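Side-chain contacts in histidinol-phosphate aminotransferase (PDB 3FTB), which probably transfers an amino group between substrates with the help of pyridoxal 5'-phosphate, as other histidinol-phosphate aminotransferases do in histidine biosynthesis: residues Lys42-Asn47 and Asn248-Met253; Leu93-Phe98 and Ile113-His118; Arg278-Leu283 and Lys290-Pro295. All coordinates share one frame; numbering follows the deposited sequence.

Contact 1 of 3, residues Lys42-Asn47 and Asn248-Met253; sequences KSFLNN and NCFAEM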
loop_
_atom_site.group_PDB
_atom_site.type_symbol
_atom_site.label_atom_id
_atom_site.label_comp_id
_atom_site.label_asym_id
_atom_site.label_seq_id
_atom_site.Cartn_x
_atom_site.Cartn_y
_atom_site.Cartn_z
ATOM N N LYS A 42 18.089 0.444 15.457
ATOM C CA LYS A 42 17.762 0.266 16.853
ATOM C C LYS A 42 16.674 1.251 17.254
ATOM O O LYS A 42 16.007 1.069 18.269
ATOM C CB LYS A 42 19.017 0.420 17.709
ATOM C CG LYS A 42 20.041 -0.683 17.461
ATOM C CD LYS A 42 21.158 -0.693 18.501
ATOM C CE LYS A 42 22.169 -1.813 18.243
ATOM N NZ LYS A 42 23.010 -1.543 17.045
ATOM N N SER A 43 16.482 2.282 16.435
ATOM C CA SER A 43 15.512 3.330 16.735
ATOM C C SER A 43 14.080 2.940 16.353
ATOM O O SER A 43 13.123 3.651 16.666
ATOM C CB SER A 43 15.904 4.636 16.043
ATOM O OG SER A 43 15.889 4.502 14.631
ATOM N N PHE A 44 13.928 1.811 15.678
ATOM C CA PHE A 44 12.598 1.341 15.345
ATOM C C PHE A 44 12.008 0.559 16.512
ATOM O O PHE A 44 10.826 0.681 16.823
ATOM C CB PHE A 44 12.613 0.465 14.100
ATOM C CG PHE A 44 11.261 -0.054 13.737
ATOM C CD1 PHE A 44 10.761 -1.206 14.335
ATOM C CD2 PHE A 44 10.466 0.628 12.831
ATOM C CE1 PHE A 44 9.504 -1.681 14.021
ATOM C CE2 PHE A 44 9.213 0.155 12.506
ATOM C CZ PHE A 44 8.728 -1.000 13.105
ATOM N N LEU A 45 12.841 -0.262 17.137
ATOM C CA LEU A 45 12.455 -0.968 18.345
ATOM C C LEU A 45 12.038 0.061 19.397
ATOM O O LEU A 45 10.970 -0.036 19.997
ATOM C CB LEU A 45 13.636 -1.793 18.867
ATOM C CG LEU A 45 14.254 -2.908 18.012
ATOM C CD1 LEU A 45 14.652 -2.416 16.624
ATOM C CD2 LEU A 45 15.461 -3.516 18.733
ATOM N N ASN A 46 12.888 1.064 19.600
ATOM C CA ASN A 46 12.693 2.051 20.661
ATOM C C ASN A 46 11.374 2.820 20.572
ATOM O O ASN A 46 10.877 3.324 21.582
ATOM C CB ASN A 46 13.872 3.034 20.715
ATOM C CG ASN A 46 15.199 2.351 21.028
ATOM O OD1 ASN A 46 15.234 1.248 21.580
ATOM N ND2 ASN A 46 16.302 3.010 20.672
ATOM N N ASN A 47 10.811 2.917 19.371
ATOM C CA ASN A 47 9.547 3.629 19.186
ATOM C C ASN A 47 8.404 2.744 18.715
ATOM O O ASN A 47 7.456 3.234 18.100
ATOM C CB ASN A 47 9.712 4.816 18.234
ATOM C CG ASN A 47 10.667 5.857 18.772
ATOM O OD1 ASN A 47 11.848 5.584 18.970
ATOM N ND2 ASN A 47 10.160 7.060 19.014
ATOM N N ASN A 248 0.915 2.564 5.849
ATOM C CA ASN A 248 0.595 2.025 7.175
ATOM C C ASN A 248 1.337 2.752 8.304
ATOM O O ASN A 248 2.341 3.424 8.065
ATOM C CB ASN A 248 0.899 0.528 7.232
ATOM C CG ASN A 248 2.383 0.240 7.407
ATOM O OD1 ASN A 248 3.083 -0.066 6.443
ATOM N ND2 ASN A 248 2.866 0.331 8.640
ATOM N N CYS A 249 0.855 2.595 9.536
ATOM C CA CYS A 249 1.370 3.363 10.670
ATOM C C CYS A 249 2.816 3.049 11.093
ATOM O O CYS A 249 3.532 3.939 11.565
ATOM C CB CYS A 249 0.416 3.271 11.874
ATOM S SG CYS A 249 0.304 1.663 12.721
ATOM N N PHE A 250 3.245 1.800 10.939
ATOM C CA PHE A 250 4.618 1.424 11.288
ATOM C C PHE A 250 5.602 2.033 10.293
ATOM O O PHE A 250 6.648 2.574 10.673
ATOM C CB PHE A 250 4.770 -0.097 11.334
ATOM C CG PHE A 250 3.981 -0.748 12.433
ATOM C CD1 PHE A 250 4.429 -0.702 13.746
ATOM C CD2 PHE A 250 2.788 -1.404 12.158
ATOM C CE1 PHE A 250 3.697 -1.303 14.758
ATOM C CE2 PHE A 250 2.057 -2.001 13.172
ATOM C CZ PHE A 250 2.512 -1.946 14.473
ATOM N N ALA A 251 5.252 1.942 9.013
ATOM C CA ALA A 251 6.020 2.584 7.961
ATOM C C ALA A 251 6.209 4.044 8.332
ATOM O O ALA A 251 7.327 4.557 8.313
ATOM C CB ALA A 251 5.294 2.463 6.626
ATOM N N GLU A 252 5.111 4.706 8.682
ATOM C CA GLU A 252 5.159 6.095 9.120
ATOM C C GLU A 252 6.092 6.260 10.311
ATOM O O GLU A 252 6.904 7.186 10.341
ATOM C CB GLU A 252 3.761 6.582 9.480
ATOM C CG GLU A 252 3.681 8.026 9.873
ATOM C CD GLU A 252 2.270 8.433 10.247
ATOM O OE1 GLU A 252 1.606 7.669 10.981
ATOM O OE2 GLU A 252 1.821 9.511 9.806
ATOM N N MET A 253 5.978 5.355 11.284
ATOM C CA MET A 253 6.817 5.417 12.478
ATOM C C MET A 253 8.299 5.280 12.145
ATOM O O MET A 253 9.140 5.946 12.755
ATOM C CB MET A 253 6.407 4.365 13.513
ATOM C CG MET A 253 7.249 4.430 14.786
ATOM S SD MET A 253 8.766 3.439 14.737
ATOM C CE MET A 253 8.036 1.840 15.110
#
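Met253 reaches out from helix 249-257 and lays its terminal methyl on the ring of Phe44. The CE atom of Met253 stands 3.5 Å from the centroid of the Phe44 ring, 19° off the ring normal, a CH-pi contact over one face, displaced toward the rim so that Phe44 CE2 is its closest carbon at 3.3 Å. The sulfur follows at a slant: Met253 SD is 4.3 Å from the centroid of the Phe44 ring, which makes the pair a Met-aromatic contact carried mainly by the methyl. Bends at chi2 and chi3 turn the end of the methionine back across the phenylalanine, and the two side chains meet at about a right angle. The Phe44 ring extends with CG anti to the backbone N (chi1 179°), which carries its far edge up to helix 249-257, where Phe250 O lies near the ring plane, 4.0 Å from Phe44 CE2. Backbone Asn47 O also closes in on the methyl, 3.3 Å from Met253 CE.

This inner part is tight and buried. The fit is looser at the partly exposed Asn47 side chain, whose CB touches Met253 SD at 3.9 Å while its amide leads away. Between the two phenylalanines the approach is wide too, Phe44 CZ to Phe250 CD1 4.4 Å, oblique to the Phe250 ring.

The aromatic cluster does not stop at the subunit boundary. Phe250 stacks on Phe250 of the second subunit and packs against Phe44 of that subunit, while Phe44 also meets Leu55 of the second subunit. Methionine and phenylalanine thus join the N-terminal region to helix 249-257 in a hydrophobic core at the dimer interface, consistent with the dimeric assembly common among pyridoxal-phosphate aminotransferases.

Contact 2 of 3, residues Leu93-Phe98 and Ile113-His118; sequences LSISLF and INAKKH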
loop_
_atom_site.group_PDB
_atom_site.type_symbol
_atom_site.label_atom_id
_atom_site.label_comp_id
_atom_site.label_asym_id
_atom_site.label_seq_id
_atom_site.Cartn_x
_atom_site.Cartn_y
_atom_site.Cartn_z
ATOM N N LEU A 93 4.328 4.501 -10.874
ATOM C CA LEU A 93 3.489 5.693 -11.010
ATOM C C LEU A 93 4.141 6.825 -11.789
ATOM O O LEU A 93 3.495 7.467 -12.619
ATOM C CB LEU A 93 3.048 6.214 -9.642
ATOM C CG LEU A 93 1.915 5.440 -8.973
ATOM C CD1 LEU A 93 1.788 5.888 -7.549
ATOM C CD2 LEU A 93 0.605 5.624 -9.719
ATOM N N SER A 94 5.413 7.085 -11.511
ATOM C CA SER A 94 6.112 8.138 -12.228
ATOM C C SER A 94 6.242 7.782 -13.712
ATOM O O SER A 94 6.207 8.650 -14.581
ATOM C CB SER A 94 7.472 8.425 -11.596
ATOM O OG SER A 94 8.255 7.251 -11.500
ATOM N N ILE A 95 6.361 6.496 -14.002
ATOM C CA ILE A 95 6.468 6.051 -15.384
ATOM C C ILE A 95 5.080 6.010 -16.037
ATOM O O ILE A 95 4.949 6.153 -17.259
ATOM C CB ILE A 95 7.179 4.677 -15.481
ATOM C CG1 ILE A 95 8.660 4.810 -15.106
ATOM C CG2 ILE A 95 7.031 4.073 -16.879
ATOM C CD1 ILE A 95 9.369 3.471 -14.935
ATOM N N SER A 96 4.048 5.847 -15.211
ATOM C CA SER A 96 2.667 5.811 -15.694
ATOM C C SER A 96 2.241 7.136 -16.313
ATOM O O SER A 96 1.220 7.206 -16.999
ATOM C CB SER A 96 1.699 5.441 -14.562
ATOM O OG SER A 96 1.432 6.548 -13.708
ATOM N N LEU A 97 3.041 8.176 -16.078
ATOM C CA LEU A 97 2.686 9.536 -16.464
ATOM C C LEU A 97 3.025 9.860 -17.914
ATOM O O LEU A 97 2.475 10.807 -18.485
ATOM C CB LEU A 97 3.409 10.537 -15.572
ATOM C CG LEU A 97 3.282 10.338 -14.070
ATOM C CD1 LEU A 97 3.779 11.579 -13.343
ATOM C CD2 LEU A 97 1.827 10.013 -13.692
ATOM N N PHE A 98 3.932 9.090 -18.511
ATOM C CA PHE A 98 4.437 9.429 -19.843
ATOM C C PHE A 98 4.069 8.405 -20.899
ATOM O O PHE A 98 3.707 7.276 -20.578
ATOM C CB PHE A 98 5.946 9.635 -19.796
ATOM C CG PHE A 98 6.384 10.440 -18.627
ATOM C CD1 PHE A 98 6.192 11.805 -18.611
ATOM C CD2 PHE A 98 6.942 9.829 -17.517
ATOM C CE1 PHE A 98 6.579 12.557 -17.517
ATOM C CE2 PHE A 98 7.330 10.569 -16.427
ATOM C CZ PHE A 98 7.144 11.939 -16.419
ATOM N N ILE A 113 9.177 -3.308 -17.127
ATOM C CA ILE A 113 7.972 -4.025 -16.744
ATOM C C ILE A 113 6.826 -3.029 -16.640
ATOM O O ILE A 113 5.789 -3.182 -17.285
ATOM C CB ILE A 113 8.125 -4.661 -15.362
ATOM C CG1 ILE A 113 9.205 -5.738 -15.381
ATOM C CG2 ILE A 113 6.784 -5.219 -14.879
ATOM C CD1 ILE A 113 9.561 -6.252 -13.989
ATOM N N ASN A 114 7.030 -2.006 -15.817
ATOM C CA ASN A 114 5.996 -1.006 -15.552
ATOM C C ASN A 114 5.614 -0.199 -16.775
ATOM O O ASN A 114 4.438 0.076 -17.001
ATOM C CB ASN A 114 6.416 -0.088 -14.410
ATOM C CG ASN A 114 6.273 -0.756 -13.064
ATOM O OD1 ASN A 114 7.172 -0.701 -12.234
ATOM N ND2 ASN A 114 5.140 -1.415 -12.846
ATOM N N ALA A 115 6.614 0.179 -17.562
ATOM C CA ALA A 115 6.371 0.840 -18.834
ATOM C C ALA A 115 5.345 0.065 -19.653
ATOM O O ALA A 115 4.291 0.602 -19.994
ATOM C CB ALA A 115 7.681 1.016 -19.621
ATOM N N LYS A 116 5.662 -1.192 -19.967
ATOM C CA LYS A 116 4.720 -2.072 -20.661
ATOM C C LYS A 116 3.381 -2.126 -19.924
ATOM O O LYS A 116 2.324 -2.086 -20.546
ATOM C CB LYS A 116 5.304 -3.482 -20.840
ATOM C CG LYS A 116 6.594 -3.516 -21.669
ATOM C CD LYS A 116 6.816 -4.851 -22.411
ATOM C CE LYS A 116 7.273 -5.959 -21.478
ATOM N NZ LYS A 116 8.187 -6.934 -22.144
ATOM N N LYS A 117 3.434 -2.190 -18.594
ATOM C CA LYS A 117 2.233 -2.222 -17.759
ATOM C C LYS A 117 1.307 -1.020 -17.967
ATOM O O LYS A 117 0.110 -1.084 -17.668
ATOM C CB LYS A 117 2.612 -2.328 -16.276
ATOM C CG LYS A 117 1.430 -2.215 -15.330
ATOM C CD LYS A 117 1.775 -2.621 -13.904
ATOM C CE LYS A 117 0.604 -2.354 -12.964
ATOM N NZ LYS A 117 0.740 -3.068 -11.663
ATOM N N HIS A 118 1.861 0.078 -18.469
ATOM C CA HIS A 118 1.090 1.307 -18.640
ATOM C C HIS A 118 1.114 1.833 -20.073
ATOM O O HIS A 118 0.774 2.981 -20.317
ATOM C CB HIS A 118 1.562 2.385 -17.656
ATOM C CG HIS A 118 1.202 2.095 -16.230
ATOM N ND1 HIS A 118 -0.027 2.420 -15.690
ATOM C CD2 HIS A 118 1.901 1.493 -15.238
ATOM C CE1 HIS A 118 -0.065 2.036 -14.426
ATOM N NE2 HIS A 118 1.090 1.469 -14.127
#
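Ile95, His118 and Ser96 have the most surface buried here, where the end of helix 87-95 meets the end of helix 110-117. Ser96 presents its CB to the face of the His118 imidazole, 3.7 Å from the ring centroid and 11° off the normal, a centred CH-pi contact. Chi1 of 78° swings the serine hydroxyl back toward its own chain, where Ser96 OG donates to Leu93 O in a bond that is short in the model, and leaves the methylene to meet the histidine. Lys241 NZ is a second partner of that hydroxyl. The imidazole is tethered as well, through a hydrogen bond between His118 NE2 and Glu92 OE2.

On the inner side the contact is purely apolar. Ile95 CG2 rests on the backbone of helix 110-117, 3.8 Å from Ala115 CA, with Ala115 CB slightly farther off. Ile95 CA and Ala115 CA are 6.3 Å apart, consistent with the small alanine side chain, and Ile95 also touches Ile149 of the central sheet.

The serine therefore offers its methylene, not its hydroxyl, to the imidazole face: both polar groups bond to other partners, the junction itself is van der Waals and CH-pi packing, and Glu92 probably favours a hydrogen on His118 NE2.

Contact 3 of 3, residues Arg278-Leu283 and Lys290-Pro295; sequences RFIEEL and KRVFSP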
loop_
_atom_site.group_PDB
_atom_site.type_symbol
_atom_site.label_atom_id
_atom_site.label_comp_id
_atom_site.label_asym_id
_atom_site.label_seq_id
_atom_site.Cartn_x
_atom_site.Cartn_y
_atom_site.Cartn_z
ATOM N N ARG A 278 37.385 -4.669 0.489
ATOM C CA ARG A 278 38.013 -5.972 0.671
ATOM C C ARG A 278 37.366 -7.015 -0.230
ATOM O O ARG A 278 38.043 -7.728 -0.968
ATOM C CB ARG A 278 37.903 -6.425 2.131
ATOM C CG ARG A 278 38.745 -7.649 2.469
ATOM C CD ARG A 278 38.354 -8.242 3.815
ATOM N NE ARG A 278 37.046 -8.889 3.761
ATOM C CZ ARG A 278 36.856 -10.205 3.813
ATOM N NH1 ARG A 278 37.893 -11.020 3.925
ATOM N NH2 ARG A 278 35.626 -10.707 3.758
ATOM N N PHE A 279 36.044 -7.104 -0.147
ATOM C CA PHE A 279 35.277 -8.053 -0.941
ATOM C C PHE A 279 35.767 -8.072 -2.398
ATOM O O PHE A 279 36.001 -9.137 -2.981
ATOM C CB PHE A 279 33.777 -7.707 -0.865
ATOM C CG PHE A 279 32.876 -8.799 -1.365
ATOM C CD1 PHE A 279 32.859 -10.043 -0.747
ATOM C CD2 PHE A 279 32.058 -8.594 -2.461
ATOM C CE1 PHE A 279 32.039 -11.042 -1.203
ATOM C CE2 PHE A 279 31.239 -9.601 -2.925
ATOM C CZ PHE A 279 31.233 -10.829 -2.291
ATOM N N ILE A 280 35.945 -6.886 -2.970
ATOM C CA ILE A 280 36.340 -6.761 -4.366
ATOM C C ILE A 280 37.780 -7.228 -4.614
ATOM O O ILE A 280 38.114 -7.672 -5.718
ATOM C CB ILE A 280 36.168 -5.314 -4.872
ATOM C CG1 ILE A 280 34.734 -5.066 -5.368
ATOM C CG2 ILE A 280 37.154 -5.022 -5.997
ATOM C CD1 ILE A 280 33.630 -5.478 -4.398
ATOM N N GLU A 281 38.637 -7.130 -3.599
ATOM C CA GLU A 281 40.023 -7.587 -3.754
ATOM C C GLU A 281 40.059 -9.099 -3.696
ATOM O O GLU A 281 40.765 -9.743 -4.475
ATOM C CB GLU A 281 40.945 -6.971 -2.697
ATOM C CG GLU A 281 41.324 -5.519 -3.005
ATOM C CD GLU A 281 41.833 -4.764 -1.791
ATOM O OE1 GLU A 281 41.500 -5.184 -0.660
ATOM O OE2 GLU A 281 42.556 -3.753 -1.966
ATOM N N GLU A 282 39.279 -9.665 -2.783
ATOM C CA GLU A 282 39.122 -11.109 -2.718
ATOM C C GLU A 282 38.502 -11.695 -3.999
ATOM O O GLU A 282 38.941 -12.749 -4.473
ATOM C CB GLU A 282 38.296 -11.484 -1.492
ATOM C CG GLU A 282 38.904 -10.978 -0.206
ATOM C CD GLU A 282 40.351 -11.384 -0.080
ATOM O OE1 GLU A 282 41.215 -10.484 -0.026
ATOM O OE2 GLU A 282 40.623 -12.604 -0.058
ATOM N N LEU A 283 37.492 -11.025 -4.559
ATOM C CA LEU A 283 36.854 -11.501 -5.790
ATOM C C LEU A 283 37.847 -11.444 -6.938
ATOM O O LEU A 283 37.801 -12.262 -7.859
ATOM C CB LEU A 283 35.608 -10.677 -6.156
ATOM C CG LEU A 283 34.229 -10.983 -5.556
ATOM C CD1 LEU A 283 33.219 -10.051 -6.182
ATOM C CD2 LEU A 283 33.795 -12.436 -5.761
ATOM N N LYS A 290 36.697 -13.122 -14.067
ATOM C CA LYS A 290 37.454 -12.505 -15.149
ATOM C C LYS A 290 37.542 -10.996 -14.966
ATOM O O LYS A 290 38.590 -10.387 -15.205
ATOM C CB LYS A 290 36.810 -12.857 -16.499
ATOM C CG LYS A 290 37.037 -11.830 -17.594
ATOM C CD LYS A 290 36.353 -12.244 -18.902
ATOM C CE LYS A 290 37.163 -13.297 -19.646
ATOM N NZ LYS A 290 36.526 -13.745 -20.925
ATOM N N ARG A 291 36.434 -10.395 -14.545
ATOM C CA ARG A 291 36.403 -8.968 -14.252
ATOM C C ARG A 291 35.371 -8.612 -13.192
ATOM O O ARG A 291 34.216 -9.056 -13.234
ATOM C CB ARG A 291 36.138 -8.144 -15.515
ATOM C CG ARG A 291 36.024 -6.655 -15.227
ATOM C CD ARG A 291 35.713 -5.820 -16.460
ATOM N NE ARG A 291 35.604 -4.403 -16.109
ATOM C CZ ARG A 291 35.339 -3.421 -16.968
ATOM N NH1 ARG A 291 35.155 -3.679 -18.257
ATOM N NH2 ARG A 291 35.263 -2.172 -16.534
ATOM N N VAL A 292 35.810 -7.803 -12.237
ATOM C CA VAL A 292 34.926 -7.184 -11.263
ATOM C C VAL A 292 34.683 -5.712 -11.654
ATOM O O VAL A 292 35.627 -4.915 -11.737
ATOM C CB VAL A 292 35.547 -7.280 -9.836
ATOM C CG1 VAL A 292 34.684 -6.589 -8.798
ATOM C CG2 VAL A 292 35.779 -8.728 -9.458
ATOM N N PHE A 293 33.424 -5.359 -11.915
ATOM C CA PHE A 293 33.041 -3.968 -12.149
ATOM C C PHE A 293 32.925 -3.232 -10.810
ATOM O O PHE A 293 32.348 -3.758 -9.857
ATOM C CB PHE A 293 31.714 -3.888 -12.916
ATOM C CG PHE A 293 31.779 -4.448 -14.314
ATOM C CD1 PHE A 293 31.496 -5.789 -14.555
ATOM C CD2 PHE A 293 32.112 -3.629 -15.390
ATOM C CE1 PHE A 293 31.550 -6.307 -15.848
ATOM C CE2 PHE A 293 32.170 -4.136 -16.685
ATOM C CZ PHE A 293 31.890 -5.475 -16.915
ATOM N N SER A 294 33.475 -2.023 -10.736
ATOM C CA SER A 294 33.525 -1.274 -9.478
ATOM C C SER A 294 32.156 -0.751 -9.016
ATOM O O SER A 294 31.498 0.019 -9.728
ATOM C CB SER A 294 34.532 -0.126 -9.573
ATOM O OG SER A 294 34.650 0.539 -8.325
ATOM N N PRO A 295 31.732 -1.171 -7.807
ATOM C CA PRO A 295 30.424 -0.873 -7.222
ATOM C C PRO A 295 30.457 0.397 -6.399
ATOM O O PRO A 295 31.528 0.839 -5.983
ATOM C CB PRO A 295 30.193 -2.053 -6.265
ATOM C CG PRO A 295 31.497 -2.830 -6.212
ATOM C CD PRO A 295 32.533 -2.026 -6.915
#
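Helix 262-285 runs on through a short connection into strand 289-293, and the two come nearest where Ile280 CA and Val292 CA lie 7.1 Å apart. This is local helix-on-sheet packing within the small domain of a class I/II aminotransferase: strand 289-293 is the outermost strand, within this chain, of the five-stranded mixed sheet, and it pairs with the antiparallel strand 299-304. At its start Lys290 and Arg291 both face Arg303, a classic beta bulge.

Val292 points at the helix and divides its two methyls between two helical residues one turn apart. CG1, anti to the backbone N at chi1 177°, goes to the isoleucine, with Val292 CG1 3.8 Å from Ile280 CG1 and slightly farther from Ile280 CG2. The other branch turns to the leucine, placing Val292 CG2 3.8 Å from Leu283 CB. Val292 also packs on Val300 of the neighbouring strand.

Leu283 is the more deeply placed of the two helical residues. Beyond Val292 it packs on Val300 and Cys302 of strand 299-304 and on Leu354 of helix 344-359, so the same side chain joins two helices and the sheet. Ile280 lies nearer the end of the strand, where the chain passes through Ser294 into a loop and Pro295 turns its ring toward the helix.

The contact is wholly apolar, its closest approaches falling at ordinary van der Waals separations. At the loop end the isoleucine's end methyl meets the CG corner of the proline ring, with Ile280 CD1 3.9 Å from Pro295 CG and Ile280 CG1 4.1 Å from Pro295 CD.

The three contacts are well separated. The centres of contact 1 and contact 2 are about 31 Å apart. The centres of contact 1 and contact 3 are about 36 Å apart. The centres of contact 2 and contact 3 are about 34 Å apart, on opposite sides of the chain's centre. Along the chain, contact 2 falls within the 200 residues that separate the segments of contact 1, and contact 3 follows afterwards, helix 262-285 coming directly after helix 249-257. Contact 2 flanks the seven-stranded sheet, and contact 3 packs a helix on the edge strand of the five-stranded one. The chain thus packs locally in each domain, while contact 1 ties distant parts of it together at the subunit boundary.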